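Local coordinates for protein spectinomycin phosphotransferase (Legionella pneumophila, PDB 3I1A) that probably phosphorylates the antibiotic spectinomycin with a nucleotide as phosphate donor, acting as an antibiotic resistance factor with a protein-kinase-like fold, at residues Q41-E45 against S46-F50; R281-R284 against I285-I289; D318-N321 against V322-A326. One frame throughout, in Å; residues are numbered along the deposited sequence.

Contact 1. Residues Q41-E45 against S46-F50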
loop_
_atom_site.group_PDB
_atom_site.type_symbol
_atom_site.label_atom_id
_atom_site.label_comp_id
_atom_site.label_asym_id
_atom_site.label_seq_id
_atom_site.Cartn_x
_atom_site.Cartn_y
_atom_site.Cartn_z
ATOM N N GLN A 41 -17.869 -12.356 7.108
ATOM C CA GLN A 41 -17.249 -13.139 8.175
ATOM C C GLN A 41 -18.034 -14.442 8.202
ATOM O O GLN A 41 -19.260 -14.433 8.376
ATOM C CB GLN A 41 -17.359 -12.463 9.548
ATOM C CG GLN A 41 -16.775 -13.341 10.676
ATOM C CD GLN A 41 -17.027 -12.780 12.070
ATOM O OE1 GLN A 41 -16.662 -11.644 12.365
ATOM N NE2 GLN A 41 -17.649 -13.584 12.935
ATOM N N ALA A 42 -17.340 -15.559 8.003
ATOM C CA ALA A 42 -17.982 -16.867 8.008
ATOM C C ALA A 42 -17.262 -17.729 9.043
ATOM O O ALA A 42 -16.052 -17.930 8.959
ATOM C CB ALA A 42 -17.896 -17.499 6.620
ATOM N N ASP A 43 -18.012 -18.243 10.006
ATOM C CA ASP A 43 -17.428 -19.043 11.084
ATOM C C ASP A 43 -17.727 -20.534 11.055
ATOM O O ASP A 43 -18.872 -20.945 10.840
ATOM C CB ASP A 43 -17.901 -18.493 12.431
ATOM C CG ASP A 43 -17.659 -17.012 12.569
ATOM O OD1 ASP A 43 -16.483 -16.604 12.609
ATOM O OD2 ASP A 43 -18.649 -16.258 12.628
ATOM N N SER A 44 -16.678 -21.333 11.271
ATOM C CA SER A 44 -16.801 -22.784 11.344
ATOM C C SER A 44 -16.771 -23.054 12.837
ATOM O O SER A 44 -16.181 -22.274 13.595
ATOM C CB SER A 44 -15.603 -23.486 10.699
ATOM O OG SER A 44 -14.454 -23.426 11.533
ATOM N N GLU A 45 -17.402 -24.138 13.271
ATOM C CA GLU A 45 -17.411 -24.470 14.695
ATOM C C GLU A 45 -15.980 -24.532 15.224
ATOM O O GLU A 45 -15.750 -24.465 16.430
ATOM C CB GLU A 45 -18.120 -25.815 14.919
ATOM C CG GLU A 45 -19.588 -25.791 14.511
ATOM C CD GLU A 45 -20.307 -27.106 14.743
ATOM O OE1 GLU A 45 -20.211 -27.653 15.862
ATOM O OE2 GLU A 45 -20.986 -27.589 13.808
ATOM N N SER A 46 -15.023 -24.624 14.304
ATOM C CA SER A 46 -13.609 -24.727 14.639
ATOM C C SER A 46 -12.833 -23.425 14.475
ATOM O O SER A 46 -11.900 -23.165 15.237
ATOM C CB SER A 46 -12.956 -25.800 13.759
ATOM O OG SER A 46 -13.814 -26.921 13.575
ATOM N N LYS A 47 -13.201 -22.616 13.480
ATOM C CA LYS A 47 -12.497 -21.357 13.225
ATOM C C LYS A 47 -13.404 -20.244 12.683
ATOM O O LYS A 47 -14.621 -20.378 12.641
ATOM C CB LYS A 47 -11.361 -21.592 12.219
ATOM C CG LYS A 47 -10.412 -22.727 12.575
ATOM C CD LYS A 47 -9.510 -23.075 11.399
ATOM C CE LYS A 47 -8.627 -24.268 11.717
ATOM N NZ LYS A 47 -7.759 -24.669 10.565
ATOM N N SER A 48 -12.783 -19.141 12.275
ATOM C CA SER A 48 -13.503 -18.007 11.708
ATOM C C SER A 48 -12.824 -17.652 10.393
ATOM O O SER A 48 -11.597 -17.672 10.301
ATOM C CB SER A 48 -13.450 -16.813 12.659
ATOM O OG SER A 48 -14.273 -15.764 12.182
ATOM N N TYR A 49 -13.617 -17.318 9.373
ATOM C CA TYR A 49 -13.068 -16.983 8.065
ATOM C C TYR A 49 -13.495 -15.620 7.530
ATOM O O TYR A 49 -14.614 -15.149 7.784
ATOM C CB TYR A 49 -13.485 -18.042 7.041
ATOM C CG TYR A 49 -12.949 -19.423 7.323
ATOM C CD1 TYR A 49 -11.717 -19.831 6.824
ATOM C CD2 TYR A 49 -13.681 -20.319 8.079
ATOM C CE1 TYR A 49 -11.227 -21.114 7.070
ATOM C CE2 TYR A 49 -13.205 -21.604 8.334
ATOM C CZ TYR A 49 -11.982 -21.991 7.827
ATOM O OH TYR A 49 -11.521 -23.263 8.090
ATOM N N PHE A 50 -12.589 -15.006 6.785
ATOM C CA PHE A 50 -12.839 -13.714 6.142
ATOM C C PHE A 50 -12.951 -14.018 4.654
ATOM O O PHE A 50 -11.996 -14.503 4.009
ATOM C CB PHE A 50 -11.677 -12.752 6.422
ATOM C CG PHE A 50 -11.798 -11.427 5.735
ATOM C CD1 PHE A 50 -11.100 -11.175 4.561
ATOM C CD2 PHE A 50 -12.607 -10.412 6.270
ATOM C CE1 PHE A 50 -11.199 -9.932 3.918
ATOM C CE2 PHE A 50 -12.713 -9.171 5.634
ATOM C CZ PHE A 50 -12.011 -8.930 4.461
#
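The beta hairpin of strands 38-43 and 48-55, part of the antiparallel sheet in the kinase-like N-terminal lobe, turns round here, with Ala-42 facing Tyr-49 as a hydrogen-bonded pair. Ala-42 N gives a nearly straight bond to Tyr-49 O (2.8 Å, 169°), and Tyr-49 N answers to Ala-42 O at 2.5 Å. Gln-41 with Phe-50 and Asp-43 with Ser-48 are the flanking non-hydrogen-bonded pairs, and all four side chains leave on one face, while Ala-42 and Tyr-49 point to the other. Phe-50 belongs to the adenine nucleotide site observed in complexes of this protein, and its strand also carries the ADP-binding Lys-52.

On the Asp-43 face, Ser-48 OG donates to Asp-43 OD1 at a very short 2.4 Å. The extended Gln-41 chain brings NE2 to Asp-43 OD2 (2.9 Å, 163°); the oxygen lies in the plane of the Gln-41 amide and is met on its syn lone pair. The two donors, one on each oxygen, would fix the rotation of the carboxylate, although the serine bond is shorter than expected and its exact length doubtful. Neighbouring strand 25-29 reaches the same face through Thr-25 and Ile-29.

At the bend, Ser-44 N bonds Lys-47 O at 2.6 Å. Ser-44 OG sits between its own backbone N and carbonyl carbon (chi1 76°), which turns it inward to accept Lys-47 N at a very short 2.5 Å. The Tyr-49 ring meets this corner edge-on: Ala-42 O and Ser-44 CB both lie near the ring plane, with Ser-44 CB 3.9 Å from Tyr-49 CE2.

Contact 2. Residues R281-R284 against I285-I289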
loop_
_atom_site.group_PDB
_atom_site.type_symbol
_atom_site.label_atom_id
_atom_site.label_comp_id
_atom_site.label_asym_id
_atom_site.label_seq_id
_atom_site.Cartn_x
_atom_site.Cartn_y
_atom_site.Cartn_z
ATOM N N ARG A 281 10.934 9.282 -2.247
ATOM C CA ARG A 281 10.479 9.922 -1.009
ATOM C C ARG A 281 9.857 11.278 -1.298
ATOM O O ARG A 281 8.868 11.641 -0.662
ATOM C CB ARG A 281 11.622 10.085 -0.022
ATOM C CG ARG A 281 12.102 8.760 0.506
ATOM C CD ARG A 281 13.196 8.955 1.532
ATOM N NE ARG A 281 13.474 7.691 2.203
ATOM C CZ ARG A 281 14.525 7.474 2.983
ATOM N NH1 ARG A 281 15.415 8.436 3.199
ATOM N NH2 ARG A 281 14.686 6.280 3.547
ATOM N N HIS A 282 10.414 12.030 -2.245
ATOM C CA HIS A 282 9.812 13.320 -2.583
ATOM C C HIS A 282 8.533 13.111 -3.388
ATOM O O HIS A 282 7.509 13.730 -3.106
ATOM C CB HIS A 282 10.795 14.204 -3.394
ATOM C CG HIS A 282 11.924 14.778 -2.579
ATOM N ND1 HIS A 282 12.994 14.026 -2.146
ATOM C CD2 HIS A 282 12.121 16.025 -2.089
ATOM C CE1 HIS A 282 13.803 14.783 -1.426
ATOM N NE2 HIS A 282 13.296 16.002 -1.374
ATOM N N GLU A 283 8.577 12.226 -4.380
ATOM C CA GLU A 283 7.416 11.980 -5.231
ATOM C C GLU A 283 6.215 11.388 -4.499
ATOM O O GLU A 283 5.071 11.713 -4.809
ATOM C CB GLU A 283 7.817 11.069 -6.401
ATOM C CG GLU A 283 6.674 10.610 -7.297
ATOM C CD GLU A 283 5.942 11.722 -8.044
ATOM O OE1 GLU A 283 6.497 12.831 -8.219
ATOM O OE2 GLU A 283 4.802 11.468 -8.479
ATOM N N ARG A 284 6.449 10.505 -3.530
ATOM C CA ARG A 284 5.305 9.956 -2.811
ATOM C C ARG A 284 4.586 11.081 -2.055
ATOM O O ARG A 284 3.360 11.066 -1.955
ATOM C CB ARG A 284 5.735 8.884 -1.818
ATOM C CG ARG A 284 4.549 8.080 -1.281
ATOM C CD ARG A 284 5.031 6.971 -0.330
ATOM N NE ARG A 284 3.901 6.181 0.154
ATOM C CZ ARG A 284 3.153 6.510 1.205
ATOM N NH1 ARG A 284 3.422 7.619 1.902
ATOM N NH2 ARG A 284 2.117 5.742 1.538
ATOM N N ILE A 285 5.343 12.049 -1.533
ATOM C CA ILE A 285 4.711 13.172 -0.809
ATOM C C ILE A 285 3.943 14.043 -1.809
ATOM O O ILE A 285 2.829 14.508 -1.531
ATOM C CB ILE A 285 5.759 14.001 -0.032
ATOM C CG1 ILE A 285 6.447 13.096 0.991
ATOM C CG2 ILE A 285 5.101 15.176 0.688
ATOM C CD1 ILE A 285 7.666 13.692 1.664
ATOM N N VAL A 286 4.529 14.262 -2.981
ATOM C CA VAL A 286 3.854 15.029 -4.023
ATOM C C VAL A 286 2.513 14.397 -4.372
ATOM O O VAL A 286 1.510 15.109 -4.544
ATOM C CB VAL A 286 4.727 15.126 -5.292
ATOM C CG1 VAL A 286 3.904 15.688 -6.456
ATOM C CG2 VAL A 286 5.935 15.993 -5.013
ATOM N N GLU A 287 2.499 13.065 -4.472
ATOM C CA GLU A 287 1.296 12.292 -4.781
ATOM C C GLU A 287 0.214 12.548 -3.722
ATOM O O GLU A 287 -0.950 12.759 -4.047
ATOM C CB GLU A 287 1.640 10.786 -4.853
ATOM C CG GLU A 287 1.974 10.286 -6.259
ATOM C CD GLU A 287 2.855 9.035 -6.294
ATOM O OE1 GLU A 287 2.600 8.099 -5.507
ATOM O OE2 GLU A 287 3.794 8.996 -7.123
ATOM N N ASP A 288 0.612 12.521 -2.456
ATOM C CA ASP A 288 -0.316 12.769 -1.341
ATOM C C ASP A 288 -0.756 14.250 -1.294
ATOM O O ASP A 288 -1.895 14.544 -0.939
ATOM C CB ASP A 288 0.322 12.414 0.011
ATOM C CG ASP A 288 0.257 10.917 0.326
ATOM O OD1 ASP A 288 -0.506 10.199 -0.331
ATOM O OD2 ASP A 288 0.966 10.483 1.255
ATOM N N ILE A 289 0.127 15.183 -1.640
ATOM C CA ILE A 289 -0.281 16.591 -1.591
ATOM C C ILE A 289 -1.361 16.770 -2.653
ATOM O O ILE A 289 -2.333 17.515 -2.472
ATOM C CB ILE A 289 0.936 17.557 -1.866
ATOM C CG1 ILE A 289 1.857 17.586 -0.643
ATOM C CG2 ILE A 289 0.446 18.980 -2.141
ATOM C CD1 ILE A 289 3.177 18.304 -0.856
HETATM O O HOH W 1 1.635 8.880 -2.496
#
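Three successive backbone bonds of alpha-helical spacing, from Val-286, Glu-287 and Asp-288 back to His-282, Glu-283 and Arg-284, run through this turn of helix 274-297, the first joining Val-286 N to His-282 O at 3.0 Å and 159°. Side chains one turn apart then meet along its surface. Glu-283 is bent at its second torsion (chi2 63°), which swings its carboxylate along the helix until Glu-283 OE2 is 3.0 Å from Glu-287 OE2. Both are acceptors, and the carboxylate planes are 62° apart. Such closeness would favour a proton on one of them, but Glu-287 has a second conformer, so the inference is doubtful. Glu-283 OE1 is held elsewhere, by Ser-192 and Arg-151.

Arg-284, extended from CG to NE, carries its guanidinium to Asp-288. The salt bridge is long, Arg-284 NH1 lying 3.8 Å from Asp-288 OD2, and the oxygen lies well out of the guanidinium plane, so no N-H points at it. Firmer partners are Asp-212 for Arg-284 and the Tyr-312 hydroxyl for Asp-288. A water lies 2.8 Å from Arg-284 O, placed to donate to it. Ile-285 lays CG1 against Arg-281 O at 3.3 Å.

Around this turn, helix 149-157 touches Glu-283, Val-286 and Glu-287, helix 182-198 brings Leu-188 against Ile-285, and helix 322-329 packs on Ile-285 through Val-322 and Ala-326.

Contact 3. Residues D318-N321 against V322-A326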
loop_
_atom_site.group_PDB
_atom_site.type_symbol
_atom_site.label_atom_id
_atom_site.label_comp_id
_atom_site.label_asym_id
_atom_site.label_seq_id
_atom_site.Cartn_x
_atom_site.Cartn_y
_atom_site.Cartn_z
ATOM N N ASP A 318 5.370 17.531 10.045
ATOM C CA ASP A 318 5.799 17.515 11.448
ATOM C C ASP A 318 7.256 17.075 11.629
ATOM O O ASP A 318 7.864 16.485 10.738
ATOM C CB ASP A 318 4.904 16.593 12.281
ATOM C CG ASP A 318 3.555 17.223 12.628
ATOM O OD1 ASP A 318 3.440 18.461 12.611
ATOM O OD2 ASP A 318 2.616 16.466 12.949
ATOM N N PRO A 319 7.840 17.376 12.800
ATOM C CA PRO A 319 9.224 16.994 13.077
ATOM C C PRO A 319 9.435 15.504 12.862
ATOM O O PRO A 319 8.674 14.680 13.368
ATOM C CB PRO A 319 9.403 17.381 14.550
ATOM C CG PRO A 319 8.536 18.556 14.689
ATOM C CD PRO A 319 7.277 18.128 13.934
ATOM N N ASN A 320 10.474 15.164 12.109
ATOM C CA ASN A 320 10.820 13.774 11.845
ATOM C C ASN A 320 9.783 13.044 11.006
ATOM O O ASN A 320 9.730 11.813 11.036
ATOM C CB ASN A 320 11.003 12.994 13.157
ATOM C CG ASN A 320 11.817 13.741 14.189
ATOM O OD1 ASN A 320 11.723 13.453 15.390
ATOM N ND2 ASN A 320 12.624 14.704 13.740
ATOM N N ASN A 321 8.925 13.767 10.292
ATOM C CA ASN A 321 7.944 13.067 9.462
ATOM C C ASN A 321 8.470 12.985 8.027
ATOM O O ASN A 321 9.653 13.270 7.785
ATOM C CB ASN A 321 6.553 13.722 9.531
ATOM C CG ASN A 321 5.421 12.707 9.312
ATOM O OD1 ASN A 321 5.194 12.242 8.199
ATOM N ND2 ASN A 321 4.723 12.348 10.384
ATOM N N VAL A 322 7.616 12.611 7.079
ATOM C CA VAL A 322 8.100 12.406 5.711
ATOM C C VAL A 322 8.809 13.550 4.988
ATOM O O VAL A 322 9.798 13.324 4.288
ATOM C CB VAL A 322 6.990 11.804 4.792
ATOM C CG1 VAL A 322 6.590 10.409 5.335
ATOM C CG2 VAL A 322 5.753 12.710 4.700
ATOM N N VAL A 323 8.332 14.774 5.167
ATOM C CA VAL A 323 8.977 15.876 4.488
ATOM C C VAL A 323 10.397 16.118 4.977
ATOM O O VAL A 323 11.316 16.226 4.165
ATOM C CB VAL A 323 8.141 17.177 4.609
ATOM C CG1 VAL A 323 8.928 18.351 3.996
ATOM C CG2 VAL A 323 6.799 16.979 3.900
ATOM N N GLU A 324 10.594 16.192 6.290
ATOM C CA GLU A 324 11.927 16.447 6.828
ATOM C C GLU A 324 12.912 15.344 6.462
ATOM O O GLU A 324 14.088 15.612 6.205
ATOM C CB GLU A 324 11.871 16.633 8.348
ATOM C CG GLU A 324 11.027 17.827 8.775
ATOM C CD GLU A 324 11.243 18.218 10.221
ATOM O OE1 GLU A 324 11.584 17.329 11.028
ATOM O OE2 GLU A 324 11.059 19.414 10.551
ATOM N N ILE A 325 12.438 14.104 6.460
ATOM C CA ILE A 325 13.278 12.969 6.080
ATOM C C ILE A 325 13.612 13.001 4.576
ATOM O O ILE A 325 14.737 12.685 4.176
ATOM C CB ILE A 325 12.581 11.643 6.449
ATOM C CG1 ILE A 325 12.556 11.489 7.977
ATOM C CG2 ILE A 325 13.300 10.459 5.797
ATOM C CD1 ILE A 325 11.744 10.325 8.448
ATOM N N ALA A 326 12.654 13.395 3.743
ATOM C CA ALA A 326 12.899 13.480 2.300
ATOM C C ALA A 326 14.000 14.519 2.040
ATOM O O ALA A 326 14.972 14.249 1.321
ATOM C CB ALA A 326 11.616 13.871 1.562
HETATM O O HOH W 2 8.257 16.453 8.104
#
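Glu-324 reaches back from the first turn of helix 322-329 to the type II beta turn of Asp-318 to Asn-321, where its OE1 accepts Asn-320 N at 2.7 Å. The side chain does this by setting CG beside its own backbone N, anti to the carbonyl carbon, and running extended from there. The N-H arrives from above the carboxylate, 40° out of its plane. Glu-324 OE1 also lies 3.1 Å from Pro-319 CA, so the carboxylate rests against the middle of the turn. A second conformer of Glu-324 was modelled, and this link describes one of the two.

Asn-321 stands at the N-cap position, yet its side chain does not cap the helix. With chi1 at -151°, CG is turned roughly opposite the backbone N and beside the carbonyl carbon. That folds OD1 over the following peptide, where it accepts Val-322 N at 2.7 Å; the C=O...N angle of only 99° shows the donor standing beside the carbonyl oxygen. Val-322 runs side by side with this amide, its CG2 3.6 Å from Asn-321 OD1. The other end of the amide, ND2, bonds Asn-252. Glu-324 N, which a capping side chain might have taken, donates to a water at 3.0 Å, and the same water donates to Asp-318 O. The helix proper starts with Ile-325 N bonding Asn-321 O at 3.2 Å. Ile-325 CD1 leans over the turn, 3.6 Å from Asn-320 O.

The turn follows helix 303-315 and leads into helix 322-329, which lies against helix 274-297, with Ile-325 on Arg-281 and Ala-326 on His-282.

Overall arrangement
Contacts 1, 2 and 3 follow one another along the chain without overlap. Contact 1 lies in the N-terminal lobe, in the five-stranded antiparallel sheet of the nucleotide site; its centre is about 40 Å from that of contact 2 and about 42 Å from that of contact 3, on the opposite side of the chain's centre. Contacts 2 and 3 are about 12 Å apart, centre to centre, and touch where helix 274-297 meets helix 322-329: Ile-285 CD1 comes 3.4 Å from Val-322 O. This places the C-terminal helix against helix 274-297, in the helical part of the C-terminal lobe. Within that lobe, contact 2 is nearer the magnesium site, the Arg-284 side chain being about 7 Å from that of Asn-217.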